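Local coordinates for general glycosylation pathway protein (Campylobacter jejuni, PDB 3AAG) that transfers a preassembled heptasaccharide from a lipid-linked donor to asparagine side chains of target proteins, here represented by its periplasmic C-terminal domain, at residues E29-T34 against L82-T87; P65-A68 against Q74-A77. All coordinates share one frame; numbering follows the deposited sequence.

How the contacts relate
Both contacts are buried in the core domain of the periplasmic part and share helix 73-87, contact 2 near its beginning and contact 1 over its last turns. Their centres lie about 11 Å apart, and contact 2 is nested in the loop that contact 1 closes. Contact 1 sets a strand on the helix through an aromatic face and branched side chains, and one end of its strand segment reaches a calcium ion. Contact 2, closer to the centre of the chain, joins two consecutive helices through alanines and one phenylalanine edge. The two meet directly, Thr34 and Val33 of contact 1 packing against Pro65 of contact 2.

Contact 1 (E29-T34 against L82-T87); sequences EDYVVT and LSVEYT. With CA (calcium ion), chain C.
Val84 lies over one face of the Tyr31 ring. Its CG1 is 4.0 Å from the ring centroid and 21° off the normal, a CH-pi contact displaced toward the rim beside CD1 and CG. With CG1 anti to the backbone N (chi1 167°), the second methyl, CG2, is left beside that N and reaches back over the root of the tyrosine, 3.9 Å from Tyr31 CB. The two side chains run past each other in opposite senses, the ring pointing along the helix toward its C-terminal end. There Tyr31 OH is 3.9 Å from Thr87 CG2, while its hydrogen-bond partner is Glu88 OE2, just beyond the segment. Thr87 turns its own hydroxyl back into the helix, where OG1 donates to Ser83 O at 3.1 Å; that carbonyl also accepts from Thr87 N, the two donors arriving from opposite faces of its plane.

Strand 31-33 pairs in parallel with strand 138-140, and the chain goes on through Thr34 to the WWDYG motif, which begins at Trp35 and, as in related oligosaccharyltransferases, probably helps form the pocket for the +2 Ser/Thr of the acceptor sequon. The 82-87 part of helix 73-87 runs at 136° to strand 31-33 (N-to-C directions of these short segments), with the axes 10.1 Å apart at closest approach. Val33 adds CG2 against Val84 CG2 at 4.1 Å, and Ile138 touches both valines. Glu29 takes no part in the packing; its side chain, extended beyond CG, binds calcium through OE1 at 2.3 Å, with Thr135 O as a second ligand.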
ATOM      1  N   GLU A  29     -21.355   3.412  -9.416  1.00  2.00           N
ATOM      2  CA  GLU A  29     -21.531   3.809  -8.020  1.00  2.00           C
ATOM      3  C   GLU A  29     -20.352   3.355  -7.161  1.00  2.00           C
ATOM      4  O   GLU A  29     -20.138   3.863  -6.058  1.00  2.00           O
ATOM      5  CB  GLU A  29     -22.839   3.247  -7.458  1.00  2.00           C
ATOM      6  CG  GLU A  29     -22.824   1.744  -7.233  1.00  2.09           C
ATOM      7  CD  GLU A  29     -24.102   1.232  -6.587  1.00  2.89           C
ATOM      8  OE1 GLU A  29     -24.698   1.976  -5.781  1.00  3.23           O
ATOM      9  OE2 GLU A  29     -24.510   0.086  -6.883  1.00  2.60           O
ATOM     10  N   ASP A  30     -19.592   2.393  -7.671  1.00  2.00           N
ATOM     11  CA  ASP A  30     -18.507   1.800  -6.905  1.00  2.00           C
ATOM     12  C   ASP A  30     -17.393   2.810  -6.660  1.00  2.00           C
ATOM     13  O   ASP A  30     -17.248   3.784  -7.398  1.00  2.00           O
ATOM     14  CB  ASP A  30     -17.956   0.565  -7.623  1.00  2.00           C
ATOM     15  CG  ASP A  30     -18.979  -0.548  -7.731  1.00  2.08           C
ATOM     16  OD1 ASP A  30     -19.974  -0.514  -6.972  1.00  3.28           O
ATOM     17  OD2 ASP A  30     -18.792  -1.454  -8.571  1.00  2.06           O
ATOM     18  N   TYR A  31     -16.613   2.572  -5.612  1.00  2.00           N
ATOM     19  CA  TYR A  31     -15.405   3.341  -5.363  1.00  2.00           C
ATOM     20  C   TYR A  31     -14.182   2.529  -5.755  1.00  2.00           C
ATOM     21  O   TYR A  31     -14.177   1.303  -5.648  1.00  2.00           O
ATOM     22  CB  TYR A  31     -15.301   3.728  -3.889  1.00  2.00           C
ATOM     23  CG  TYR A  31     -16.057   4.981  -3.526  1.00  2.00           C
ATOM     24  CD1 TYR A  31     -17.431   5.055  -3.688  1.00  2.00           C
ATOM     25  CD2 TYR A  31     -15.397   6.087  -3.007  1.00  2.00           C
ATOM     26  CE1 TYR A  31     -18.130   6.197  -3.348  1.00  2.00           C
ATOM     27  CE2 TYR A  31     -16.086   7.236  -2.667  1.00  2.00           C
ATOM     28  CZ  TYR A  31     -17.453   7.284  -2.839  1.00  2.00           C
ATOM     29  OH  TYR A  31     -18.151   8.422  -2.504  1.00  2.02           O
ATOM     30  N   VAL A  32     -13.146   3.224  -6.207  1.00  2.00           N
ATOM     31  CA  VAL A  32     -11.809   2.666  -6.221  1.00  2.00           C
ATOM     32  C   VAL A  32     -10.984   3.372  -5.159  1.00  2.00           C
ATOM     33  O   VAL A  32     -10.846   4.593  -5.185  1.00  2.00           O
ATOM     34  CB  VAL A  32     -11.143   2.842  -7.599  1.00  2.00           C
ATOM     35  CG1 VAL A  32      -9.639   2.664  -7.493  1.00  2.00           C
ATOM     36  CG2 VAL A  32     -11.733   1.862  -8.599  1.00  2.00           C
ATOM     37  N   VAL A  33     -10.452   2.604  -4.216  1.00  2.00           N
ATOM     38  CA  VAL A  33      -9.543   3.149  -3.219  1.00  2.00           C
ATOM     39  C   VAL A  33      -8.110   3.095  -3.727  1.00  2.00           C
ATOM     40  O   VAL A  33      -7.627   2.040  -4.133  1.00  2.00           O
ATOM     41  CB  VAL A  33      -9.648   2.398  -1.875  1.00  2.00           C
ATOM     42  CG1 VAL A  33      -8.611   2.919  -0.892  1.00  2.00           C
ATOM     43  CG2 VAL A  33     -11.045   2.543  -1.301  1.00  2.00           C
ATOM     44  N   THR A  34      -7.437   4.239  -3.707  1.00  2.00           N
ATOM     45  CA  THR A  34      -6.083   4.339  -4.236  1.00  2.00           C
ATOM     46  C   THR A  34      -5.488   5.712  -3.946  1.00  2.00           C
ATOM     47  O   THR A  34      -6.168   6.596  -3.435  1.00  2.00           O
ATOM     48  CB  THR A  34      -6.058   4.088  -5.755  1.00  2.00           C
ATOM     49  OG1 THR A  34      -4.805   3.499  -6.122  1.00  2.00           O
ATOM     50  CG2 THR A  34      -6.252   5.394  -6.519  1.00  2.00           C
ATOM     51  N   LEU A  82     -15.388   1.471   5.718  1.00  9.47           N
ATOM     52  CA  LEU A  82     -15.798   2.587   6.561  1.00  9.45           C
ATOM     53  C   LEU A  82     -15.650   3.921   5.838  1.00  9.53           C
ATOM     54  O   LEU A  82     -16.600   4.699   5.758  1.00  9.55           O
ATOM     55  CB  LEU A  82     -15.009   2.599   7.871  1.00  9.47           C
ATOM     56  CG  LEU A  82     -15.337   1.489   8.875  1.00  9.38           C
ATOM     57  CD1 LEU A  82     -14.792   1.834  10.253  1.00  9.15           C
ATOM     58  CD2 LEU A  82     -16.837   1.239   8.938  1.00  8.87           C
ATOM     59  N   SER A  83     -14.459   4.182   5.310  1.00  9.62           N
ATOM     60  CA  SER A  83     -14.182   5.466   4.678  1.00  9.83           C
ATOM     61  C   SER A  83     -15.100   5.711   3.484  1.00 10.03           C
ATOM     62  O   SER A  83     -15.616   6.814   3.300  1.00  9.94           O
ATOM     63  CB  SER A  83     -12.718   5.547   4.247  1.00  9.76           C
ATOM     64  OG  SER A  83     -12.439   4.608   3.225  1.00 10.20           O
ATOM     65  N   VAL A  84     -15.304   4.674   2.675  1.00 10.33           N
ATOM     66  CA  VAL A  84     -16.195   4.769   1.527  1.00 10.65           C
ATOM     67  C   VAL A  84     -17.621   5.076   1.962  1.00 11.10           C
ATOM     68  O   VAL A  84     -18.274   5.958   1.408  1.00 11.06           O
ATOM     69  CB  VAL A  84     -16.197   3.473   0.706  1.00 10.60           C
ATOM     70  CG1 VAL A  84     -17.349   3.478  -0.284  1.00 10.36           C
ATOM     71  CG2 VAL A  84     -14.870   3.298  -0.011  1.00 10.74           C
ATOM     72  N   GLU A  85     -18.103   4.342   2.960  1.00 11.70           N
ATOM     73  CA  GLU A  85     -19.490   4.466   3.388  1.00 12.37           C
ATOM     74  C   GLU A  85     -19.754   5.814   4.052  1.00 13.02           C
ATOM     75  O   GLU A  85     -20.846   6.373   3.929  1.00 13.08           O
ATOM     76  CB  GLU A  85     -19.871   3.323   4.330  1.00 12.25           C
ATOM     77  CG  GLU A  85     -19.932   1.955   3.659  1.00 11.92           C
ATOM     78  CD  GLU A  85     -20.863   1.923   2.461  1.00 11.32           C
ATOM     79  OE1 GLU A  85     -21.550   2.936   2.207  1.00 11.45           O
ATOM     80  OE2 GLU A  85     -20.908   0.884   1.770  1.00 10.73           O
ATOM     81  N   TYR A  86     -18.750   6.335   4.749  1.00 13.80           N
ATOM     82  CA  TYR A  86     -18.910   7.565   5.513  1.00 14.67           C
ATOM     83  C   TYR A  86     -18.676   8.802   4.659  1.00 15.41           C
ATOM     84  O   TYR A  86     -19.251   9.858   4.915  1.00 15.52           O
ATOM     85  CB  TYR A  86     -17.980   7.576   6.728  1.00 14.61           C
ATOM     86  CG  TYR A  86     -18.559   6.881   7.938  1.00 14.47           C
ATOM     87  CD1 TYR A  86     -18.537   5.497   8.042  1.00 14.54           C
ATOM     88  CD2 TYR A  86     -19.133   7.606   8.971  1.00 14.36           C
ATOM     89  CE1 TYR A  86     -19.066   4.854   9.141  1.00 14.61           C
ATOM     90  CE2 TYR A  86     -19.666   6.971  10.079  1.00 14.80           C
ATOM     91  CZ  TYR A  86     -19.630   5.594  10.156  1.00 14.84           C
ATOM     92  OH  TYR A  86     -20.159   4.951  11.252  1.00 15.06           O
ATOM     93  N   THR A  87     -17.828   8.671   3.644  1.00 16.47           N
ATOM     94  CA  THR A  87     -17.661   9.736   2.664  1.00 17.52           C
ATOM     95  C   THR A  87     -18.936   9.908   1.846  1.00 18.31           C
ATOM     96  O   THR A  87     -19.456  11.013   1.711  1.00 18.36           O
ATOM     97  CB  THR A  87     -16.479   9.460   1.716  1.00 17.42           C
ATOM     98  OG1 THR A  87     -15.246   9.707   2.403  1.00 17.36           O
ATOM     99  CG2 THR A  87     -16.559  10.361   0.497  1.00 17.39           C
TER
HETATM  100 CA    CA C   1     -25.928   0.692  -4.389  1.00 34.01          CA

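Contact 2 (P65-A68 against Q74-A77); sequences PSFA and QAAA
The first torsion of Phe67 (chi1 -166°) carries CG to the side opposite the backbone N, and a chi2 of 90° turns the ring so that one edge is directed at the first turns of helix 73-87. Ala75 O lies near the ring plane, 3.7 Å from Phe67 CE2, and the same ring carbon is 4.1 Å from Ala75 CB, so a single corner of the phenylalanine meets both the carbonyl and the methyl of one residue.

Ala68, the first residue to depart from helical backbone angles after helix 63-67, meets Ala76: Ala68 CB is 3.9 Å from Ala76 CB. Ala76 CB also approaches Ala68 O, while Ala68 CB faces Ala76 O at 3.5 Å. Helices 63-67 and 73-87 follow each other across a short loop within the core domain, and the contact joins the end of the first to the beginning of the second.

Contact between the two segments is apolar, apart from backbone carbonyls set against methyls and the ring edge. The small alanine side chains are compatible with the neighbouring backbones lying near each other, and the positive rim of an aromatic ring is probably a mildly favourable neighbour for the carbonyl of Ala75.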
ATOM      1  N   PRO A  65      -7.206   6.653   2.054  1.00  4.80           N
ATOM      2  CA  PRO A  65      -6.546   5.818   1.054  1.00  4.56           C
ATOM      3  C   PRO A  65      -5.249   5.266   1.628  1.00  4.25           C
ATOM      4  O   PRO A  65      -4.942   4.086   1.458  1.00  4.04           O
ATOM      5  CB  PRO A  65      -6.240   6.799  -0.086  1.00  4.59           C
ATOM      6  CG  PRO A  65      -7.170   7.947   0.126  1.00  4.90           C
ATOM      7  CD  PRO A  65      -7.356   8.049   1.609  1.00  4.76           C
ATOM      8  N   SER A  66      -4.504   6.128   2.314  1.00  4.01           N
ATOM      9  CA  SER A  66      -3.202   5.767   2.854  1.00  3.99           C
ATOM     10  C   SER A  66      -3.325   4.644   3.877  1.00  4.02           C
ATOM     11  O   SER A  66      -2.551   3.689   3.858  1.00  3.99           O
ATOM     12  CB  SER A  66      -2.527   6.988   3.481  1.00  3.96           C
ATOM     13  OG  SER A  66      -1.569   6.604   4.455  1.00  4.07           O
ATOM     14  N   PHE A  67      -4.306   4.764   4.766  1.00  4.05           N
ATOM     15  CA  PHE A  67      -4.531   3.756   5.793  1.00  4.09           C
ATOM     16  C   PHE A  67      -4.806   2.393   5.173  1.00  4.22           C
ATOM     17  O   PHE A  67      -4.150   1.410   5.505  1.00  4.32           O
ATOM     18  CB  PHE A  67      -5.690   4.163   6.706  1.00  4.10           C
ATOM     19  CG  PHE A  67      -5.773   3.358   7.974  1.00  3.71           C
ATOM     20  CD1 PHE A  67      -5.107   3.769   9.115  1.00  3.05           C
ATOM     21  CD2 PHE A  67      -6.516   2.192   8.021  1.00  3.75           C
ATOM     22  CE1 PHE A  67      -5.179   3.033  10.279  1.00  2.90           C
ATOM     23  CE2 PHE A  67      -6.593   1.449   9.185  1.00  3.71           C
ATOM     24  CZ  PHE A  67      -5.924   1.873  10.317  1.00  3.32           C
ATOM     25  N   ALA A  68      -5.779   2.339   4.270  1.00  4.39           N
ATOM     26  CA  ALA A  68      -6.167   1.078   3.647  1.00  4.73           C
ATOM     27  C   ALA A  68      -5.133   0.606   2.623  1.00  4.92           C
ATOM     28  O   ALA A  68      -5.377  -0.341   1.871  1.00  4.91           O
ATOM     29  CB  ALA A  68      -7.550   1.198   3.008  1.00  4.56           C
ATOM     30  N   GLN A  74      -6.384  -6.757   7.078  1.00  9.19           N
ATOM     31  CA  GLN A  74      -7.670  -6.737   7.760  1.00  9.39           C
ATOM     32  C   GLN A  74      -8.058  -5.316   8.151  1.00  9.42           C
ATOM     33  O   GLN A  74      -9.208  -4.909   7.987  1.00  9.50           O
ATOM     34  CB  GLN A  74      -7.633  -7.638   8.998  1.00  9.54           C
ATOM     35  CG  GLN A  74      -8.852  -7.515   9.898  1.00 10.06           C
ATOM     36  CD  GLN A  74     -10.150  -7.759   9.155  1.00 11.11           C
ATOM     37  OE1 GLN A  74     -10.413  -8.871   8.693  1.00 11.62           O
ATOM     38  NE2 GLN A  74     -10.969  -6.718   9.035  1.00 11.08           N
ATOM     39  N   ALA A  75      -7.093  -4.564   8.666  1.00  9.46           N
ATOM     40  CA  ALA A  75      -7.317  -3.164   9.001  1.00  9.58           C
ATOM     41  C   ALA A  75      -7.698  -2.356   7.762  1.00  9.69           C
ATOM     42  O   ALA A  75      -8.518  -1.436   7.833  1.00  9.86           O
ATOM     43  CB  ALA A  75      -6.082  -2.573   9.659  1.00  9.52           C
ATOM     44  N   ALA A  76      -7.100  -2.703   6.628  1.00  9.61           N
ATOM     45  CA  ALA A  76      -7.347  -1.980   5.390  1.00  9.59           C
ATOM     46  C   ALA A  76      -8.690  -2.376   4.794  1.00  9.58           C
ATOM     47  O   ALA A  76      -9.388  -1.549   4.212  1.00  9.60           O
ATOM     48  CB  ALA A  76      -6.224  -2.230   4.395  1.00  9.61           C
ATOM     49  N   ALA A  77      -9.049  -3.646   4.946  1.00  9.63           N
ATOM     50  CA  ALA A  77     -10.348  -4.124   4.495  1.00  9.85           C
ATOM     51  C   ALA A  77     -11.466  -3.338   5.168  1.00 10.01           C
ATOM     52  O   ALA A  77     -12.432  -2.933   4.522  1.00 10.02           O
ATOM     53  CB  ALA A  77     -10.496  -5.612   4.773  1.00  9.75           C
TER